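Local coordinates for inactive Zymogen C11 Protease (Parabacteroides distasonis, PDB 6MZO), which is the inactive zymogen form of a clostripain-like (family C11) cysteine protease, which probably cleaves peptide bonds in proteins once activated, at residues L159-Y164 with T186-N191; Y180-P185 with G225-M230. All coordinates share one frame; numbering follows the deposited sequence.

Contact 1. Residues L159-Y164 with T186-N191; sequences LFDACY and TEILAN
Thr186 meets Tyr164 through backbone and ring together. Its O accepts Tyr164 N at 3.0 Å, and Tyr164 CD1 lies 3.7 Å from Thr186 CA. Next comes Glu187, whose extended side chain runs alongside that of Tyr164 in the same direction, and its CG packs 3.4 Å from Tyr164 CZ. The carboxylate is turned 84° from the ring plane, and its OE2 reaches Tyr164 OH at 2.6 Å, a bond of weak geometry. Both polar ends have further partners: OE1 accepts Ala314 N, and Tyr164 OH is bonded to Tyr267 N. Nearer the backbone of Glu187 stands Cys163, its SG anti to its own carbonyl carbon (chi1 -55°) and 3.8 Å from Glu187 CB. The sequence Asp161-Ala162-Cys163, at the C-terminal end of a central parallel strand, matches the place where clan CD peptidases carry their nucleophilic cysteine, so Cys163 is probably that residue. Ile188 N points at the sulphur from 3.7 Å, a weak N-H...S bond bent to 150°. The isoleucine side chain turns back toward the strand end, where CD1 lies 3.5 Å from Ala162 O, and it crosses the Asp161 side chain at about a right angle, CG2 to OD1 being 4.0 Å. That aspartate is bonded to His116 NE2 through OD1, and to Tyr195 OH and Phe193 N through OD2. The backbone O of Asn191, a poorly ordered residue, comes near the same carboxylate and is bonded to Asn32 ND2 and Trp114 NE1.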
loop_
_atom_site.group_PDB
_atom_site.type_symbol
_atom_site.label_atom_id
_atom_site.label_comp_id
_atom_site.label_asym_id
_atom_site.label_seq_id
_atom_site.Cartn_x
_atom_site.Cartn_y
_atom_site.Cartn_z
ATOM N N LEU A 159 -4.466 1.236 -4.383
ATOM C CA LEU A 159 -4.344 -0.081 -3.725
ATOM C C LEU A 159 -2.874 -0.460 -3.777
ATOM O O LEU A 159 -2.317 -0.637 -4.858
ATOM C CB LEU A 159 -5.219 -1.092 -4.461
ATOM C CG LEU A 159 -5.358 -2.508 -3.876
ATOM C CD1 LEU A 159 -6.401 -3.304 -4.720
ATOM C CD2 LEU A 159 -4.103 -3.305 -3.899
ATOM N N PHE A 160 -2.250 -0.519 -2.589
ATOM C CA PHE A 160 -0.826 -0.933 -2.549
ATOM C C PHE A 160 -0.745 -2.429 -2.349
ATOM O O PHE A 160 -0.969 -2.924 -1.233
ATOM C CB PHE A 160 -0.110 -0.210 -1.400
ATOM C CG PHE A 160 0.128 1.257 -1.638
ATOM C CD1 PHE A 160 1.071 1.671 -2.574
ATOM C CD2 PHE A 160 -0.563 2.213 -0.884
ATOM C CE1 PHE A 160 1.313 3.007 -2.780
ATOM C CE2 PHE A 160 -0.293 3.598 -1.095
ATOM C CZ PHE A 160 0.644 3.951 -2.037
ATOM N N ASP A 161 -0.445 -3.170 -3.400
ATOM C CA ASP A 161 -0.247 -4.601 -3.256
ATOM C C ASP A 161 1.237 -4.780 -3.018
ATOM O O ASP A 161 2.022 -5.044 -3.926
ATOM C CB ASP A 161 -0.805 -5.349 -4.525
ATOM C CG ASP A 161 -0.853 -6.860 -4.301
ATOM O OD1 ASP A 161 -0.131 -7.400 -3.415
ATOM O OD2 ASP A 161 -1.498 -7.546 -5.076
ATOM N N ALA A 162 1.613 -4.601 -1.731
ATOM C CA ALA A 162 3.013 -4.366 -1.361
ATOM C C ALA A 162 3.086 -4.558 0.152
ATOM O O ALA A 162 2.058 -4.602 0.811
ATOM C CB ALA A 162 3.471 -2.933 -1.747
ATOM N N CYS A 163 4.299 -4.734 0.631
ATOM C CA CYS A 163 4.436 -4.815 2.083
ATOM C C CYS A 163 4.485 -3.477 2.778
ATOM O O CYS A 163 5.126 -2.508 2.331
ATOM C CB CYS A 163 5.704 -5.607 2.459
ATOM S SG CYS A 163 5.757 -7.256 1.713
ATOM N N TYR A 164 3.871 -3.483 3.976
ATOM C CA TYR A 164 4.002 -2.446 4.997
ATOM C C TYR A 164 3.460 -1.084 4.612
ATOM O O TYR A 164 3.815 -0.088 5.237
ATOM C CB TYR A 164 5.467 -2.313 5.423
ATOM C CG TYR A 164 6.073 -3.595 5.920
ATOM C CD1 TYR A 164 5.489 -4.301 6.995
ATOM C CD2 TYR A 164 7.187 -4.128 5.321
ATOM C CE1 TYR A 164 6.078 -5.444 7.452
ATOM C CE2 TYR A 164 7.808 -5.295 5.788
ATOM C CZ TYR A 164 7.233 -5.972 6.858
ATOM O OH TYR A 164 7.800 -7.119 7.337
ATOM N N THR A 186 1.310 -5.170 7.363
ATOM C CA THR A 186 2.340 -6.223 7.501
ATOM C C THR A 186 2.761 -6.691 6.132
ATOM O O THR A 186 2.618 -5.871 5.186
ATOM C CB THR A 186 1.891 -7.417 8.414
ATOM O OG1 THR A 186 0.770 -8.126 7.841
ATOM C CG2 THR A 186 1.532 -6.816 9.746
ATOM N N GLU A 187 3.284 -7.909 5.972
ATOM C CA GLU A 187 3.701 -8.384 4.641
ATOM C C GLU A 187 2.511 -8.975 3.916
ATOM O O GLU A 187 1.576 -9.503 4.522
ATOM C CB GLU A 187 4.855 -9.393 4.757
ATOM C CG GLU A 187 6.080 -8.711 5.242
ATOM C CD GLU A 187 7.351 -9.564 5.155
ATOM O OE1 GLU A 187 7.354 -10.624 4.501
ATOM O OE2 GLU A 187 8.334 -9.119 5.739
ATOM N N ILE A 188 2.519 -8.802 2.584
ATOM C CA ILE A 188 1.649 -9.542 1.732
ATOM C C ILE A 188 2.589 -10.348 0.904
ATOM O O ILE A 188 3.489 -9.794 0.250
ATOM C CB ILE A 188 0.870 -8.688 0.802
ATOM C CG1 ILE A 188 0.077 -7.667 1.586
ATOM C CG2 ILE A 188 -0.021 -9.564 -0.050
ATOM C CD1 ILE A 188 -0.713 -6.657 0.676
ATOM N N LEU A 189 2.425 -11.641 0.957
ATOM C CA LEU A 189 3.391 -12.424 0.218
ATOM C C LEU A 189 2.682 -13.061 -0.976
ATOM O O LEU A 189 1.629 -12.563 -1.458
ATOM C CB LEU A 189 4.087 -13.456 1.138
ATOM C CG LEU A 189 4.898 -12.905 2.337
ATOM C CD1 LEU A 189 5.549 -14.030 3.143
ATOM C CD2 LEU A 189 5.950 -11.859 1.940
ATOM N N ALA A 190 3.291 -14.127 -1.474
ATOM C CA ALA A 190 2.775 -14.877 -2.606
ATOM C C ALA A 190 2.208 -13.960 -3.684
ATOM O O ALA A 190 2.797 -12.935 -4.041
ATOM C CB ALA A 190 1.713 -15.856 -2.138
ATOM N N ASN A 191 1.048 -14.323 -4.175
ATOM C CA ASN A 191 0.474 -13.572 -5.258
ATOM C C ASN A 191 0.204 -12.140 -4.812
ATOM O O ASN A 191 0.558 -11.189 -5.521
ATOM C CB ASN A 191 -0.804 -14.240 -5.752
ATOM C CG ASN A 191 -1.542 -14.946 -4.643
ATOM O OD1 ASN A 191 -0.987 -15.174 -3.564
ATOM N ND2 ASN A 191 -2.791 -15.312 -4.900
#

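Contact 2. Residues Y180-P185 with G225-M230; sequences YIIGSP and GTISVM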
loop_
_atom_site.group_PDB
_atom_site.type_symbol
_atom_site.label_atom_id
_atom_site.label_comp_id
_atom_site.label_asym_id
_atom_site.label_seq_id
_atom_site.Cartn_x
_atom_site.Cartn_y
_atom_site.Cartn_z
ATOM N N TYR A 180 -8.921 7.306 -0.965
ATOM C CA TYR A 180 -8.756 6.175 -0.083
ATOM C C TYR A 180 -7.456 5.452 -0.405
ATOM O O TYR A 180 -7.066 5.401 -1.517
ATOM C CB TYR A 180 -9.913 5.171 -0.263
ATOM C CG TYR A 180 -11.210 5.737 0.185
ATOM C CD1 TYR A 180 -11.570 5.688 1.483
ATOM C CD2 TYR A 180 -12.028 6.375 -0.685
ATOM C CE1 TYR A 180 -12.741 6.257 1.909
ATOM C CE2 TYR A 180 -13.196 6.952 -0.277
ATOM C CZ TYR A 180 -13.547 6.896 1.023
ATOM O OH TYR A 180 -14.710 7.474 1.427
ATOM N N ILE A 181 -6.848 4.880 0.616
ATOM C CA ILE A 181 -5.651 4.098 0.464
ATOM C C ILE A 181 -5.954 2.712 1.032
ATOM O O ILE A 181 -6.421 2.599 2.090
ATOM C CB ILE A 181 -4.471 4.679 1.267
ATOM C CG1 ILE A 181 -4.140 6.090 0.827
ATOM C CG2 ILE A 181 -3.251 3.824 1.116
ATOM C CD1 ILE A 181 -3.676 6.161 -0.572
ATOM N N ILE A 182 -5.630 1.680 0.285
ATOM C CA ILE A 182 -5.856 0.310 0.688
ATOM C C ILE A 182 -4.513 -0.390 0.790
ATOM O O ILE A 182 -3.771 -0.318 -0.126
ATOM C CB ILE A 182 -6.716 -0.441 -0.351
ATOM C CG1 ILE A 182 -8.010 0.299 -0.594
ATOM C CG2 ILE A 182 -7.052 -1.833 0.120
ATOM C CD1 ILE A 182 -8.803 -0.218 -1.753
ATOM N N GLY A 183 -4.239 -1.079 1.890
ATOM C CA GLY A 183 -2.937 -1.735 1.994
ATOM C C GLY A 183 -2.866 -2.617 3.209
ATOM O O GLY A 183 -3.876 -2.792 3.910
ATOM N N SER A 184 -1.689 -3.184 3.406
ATOM C CA SER A 184 -1.448 -4.020 4.607
ATOM C C SER A 184 -0.439 -3.367 5.471
ATOM O O SER A 184 0.594 -2.870 4.980
ATOM C CB SER A 184 -0.949 -5.417 4.211
ATOM O OG SER A 184 -0.593 -6.215 5.368
ATOM N N PRO A 185 -0.661 -3.373 6.789
ATOM C CA PRO A 185 0.426 -2.948 7.702
ATOM C C PRO A 185 1.509 -3.957 7.848
ATOM O O PRO A 185 2.524 -3.605 8.449
ATOM C CB PRO A 185 -0.262 -2.707 9.034
ATOM C CG PRO A 185 -1.551 -3.583 8.954
ATOM C CD PRO A 185 -1.965 -3.610 7.488
ATOM N N GLY A 225 -3.083 -12.789 7.139
ATOM C CA GLY A 225 -3.079 -11.553 6.372
ATOM C C GLY A 225 -3.684 -10.431 7.201
ATOM O O GLY A 225 -4.509 -10.694 8.079
ATOM N N THR A 226 -3.261 -9.202 6.921
ATOM C CA THR A 226 -3.772 -8.015 7.590
ATOM C C THR A 226 -4.124 -7.021 6.527
ATOM O O THR A 226 -3.345 -6.910 5.536
ATOM C CB THR A 226 -2.751 -7.373 8.568
ATOM O OG1 THR A 226 -1.613 -6.873 7.820
ATOM C CG2 THR A 226 -2.297 -8.383 9.667
ATOM N N ILE A 227 -5.241 -6.283 6.689
ATOM C CA ILE A 227 -5.641 -5.303 5.660
ATOM C C ILE A 227 -6.253 -4.100 6.371
ATOM O O ILE A 227 -6.774 -4.210 7.505
ATOM C CB ILE A 227 -6.650 -5.952 4.657
ATOM C CG1 ILE A 227 -6.845 -5.075 3.397
ATOM C CG2 ILE A 227 -7.929 -6.341 5.397
ATOM C CD1 ILE A 227 -5.576 -5.168 2.601
ATOM N N SER A 228 -6.120 -2.938 5.758
ATOM C CA SER A 228 -6.829 -1.738 6.205
ATOM C C SER A 228 -7.060 -0.772 5.104
ATOM O O SER A 228 -6.415 -0.848 4.025
ATOM C CB SER A 228 -6.070 -1.034 7.321
ATOM O OG SER A 228 -4.748 -0.705 6.916
ATOM N N VAL A 229 -8.058 0.063 5.352
ATOM C CA VAL A 229 -8.440 1.084 4.395
ATOM C C VAL A 229 -8.472 2.449 5.078
ATOM O O VAL A 229 -9.177 2.607 6.110
ATOM C CB VAL A 229 -9.856 0.833 3.863
ATOM C CG1 VAL A 229 -10.212 1.911 2.845
ATOM C CG2 VAL A 229 -9.964 -0.480 3.168
ATOM N N MET A 230 -7.767 3.421 4.518
ATOM C CA MET A 230 -7.674 4.746 5.154
ATOM C C MET A 230 -8.418 5.758 4.314
ATOM O O MET A 230 -8.336 5.762 3.059
ATOM C CB MET A 230 -6.190 5.165 5.346
ATOM C CG MET A 230 -5.525 4.662 6.615
ATOM S SD MET A 230 -5.552 2.883 6.794
ATOM C CE MET A 230 -4.521 2.444 5.376
#
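The pairing of Tyr180-Pro185 with Gly225-Met230 is an antiparallel strand contact inside the main mixed sheet, where Ile181 faces Met230, Ile182 faces Val229 and Gly183 faces Ser228. The axes of the strand segments run 4.7 Å apart at 170°. Ile181 and Met230 exchange two backbone hydrogen bonds, and so do Gly183 and Ser228, the latter with Ser228 N on Gly183 O at 2.9 Å. Between them the non-hydrogen-bonded pair packs Ile182 CG1 against Val229 CG2 at 4.3 Å. This face of the α/β sheet is covered by helix 209-220, part of the helical connection between the two strands, with Ala213 on Val229. Ile227 CG1 stands anti to its backbone N (chi1 -167°), and the next turn folds CD1 back to 3.2 Å from Gly183 O. Just past the end of strand 180-183, Ser184 OG lies 2.7 Å from Thr226 OG1; the serine oxygen accepts Thr186 N, and Thr226 OG1 is also bonded to Thr186 OG1. Over the same threonine oxygen sits the Pro185 ring, its CD at 3.3 Å and CG at 3.5 Å from OG1. An alanine in place of Pro185 would remove both carbons, probably opening a gap beside Thr226 and leaving the chain after Ser184 freer to turn.

In the fold
The centres of contact 1 and contact 2 lie about 9 Å apart, each about 7 Å from the centre of the chain. Their segments alternate in sequence: 159-164, 180-185, 186-191, 225-230, with 180-185 running directly into 186-191. Strands 155-162 and 178-183 are parallel neighbours in the main sheet, and strand 226-231 follows antiparallel. Phe160 N lies 2.9 Å from Ile182 O, a probable hydrogen bond between contacts, and another probably joins Thr186 OG1 to Thr226 OG1. The loop carrying Thr186-Asn191 thus leaves the sheet beside contact 2 and passes the probable nucleophile Cys163, linking sheet pairing to the surroundings of the likely active site.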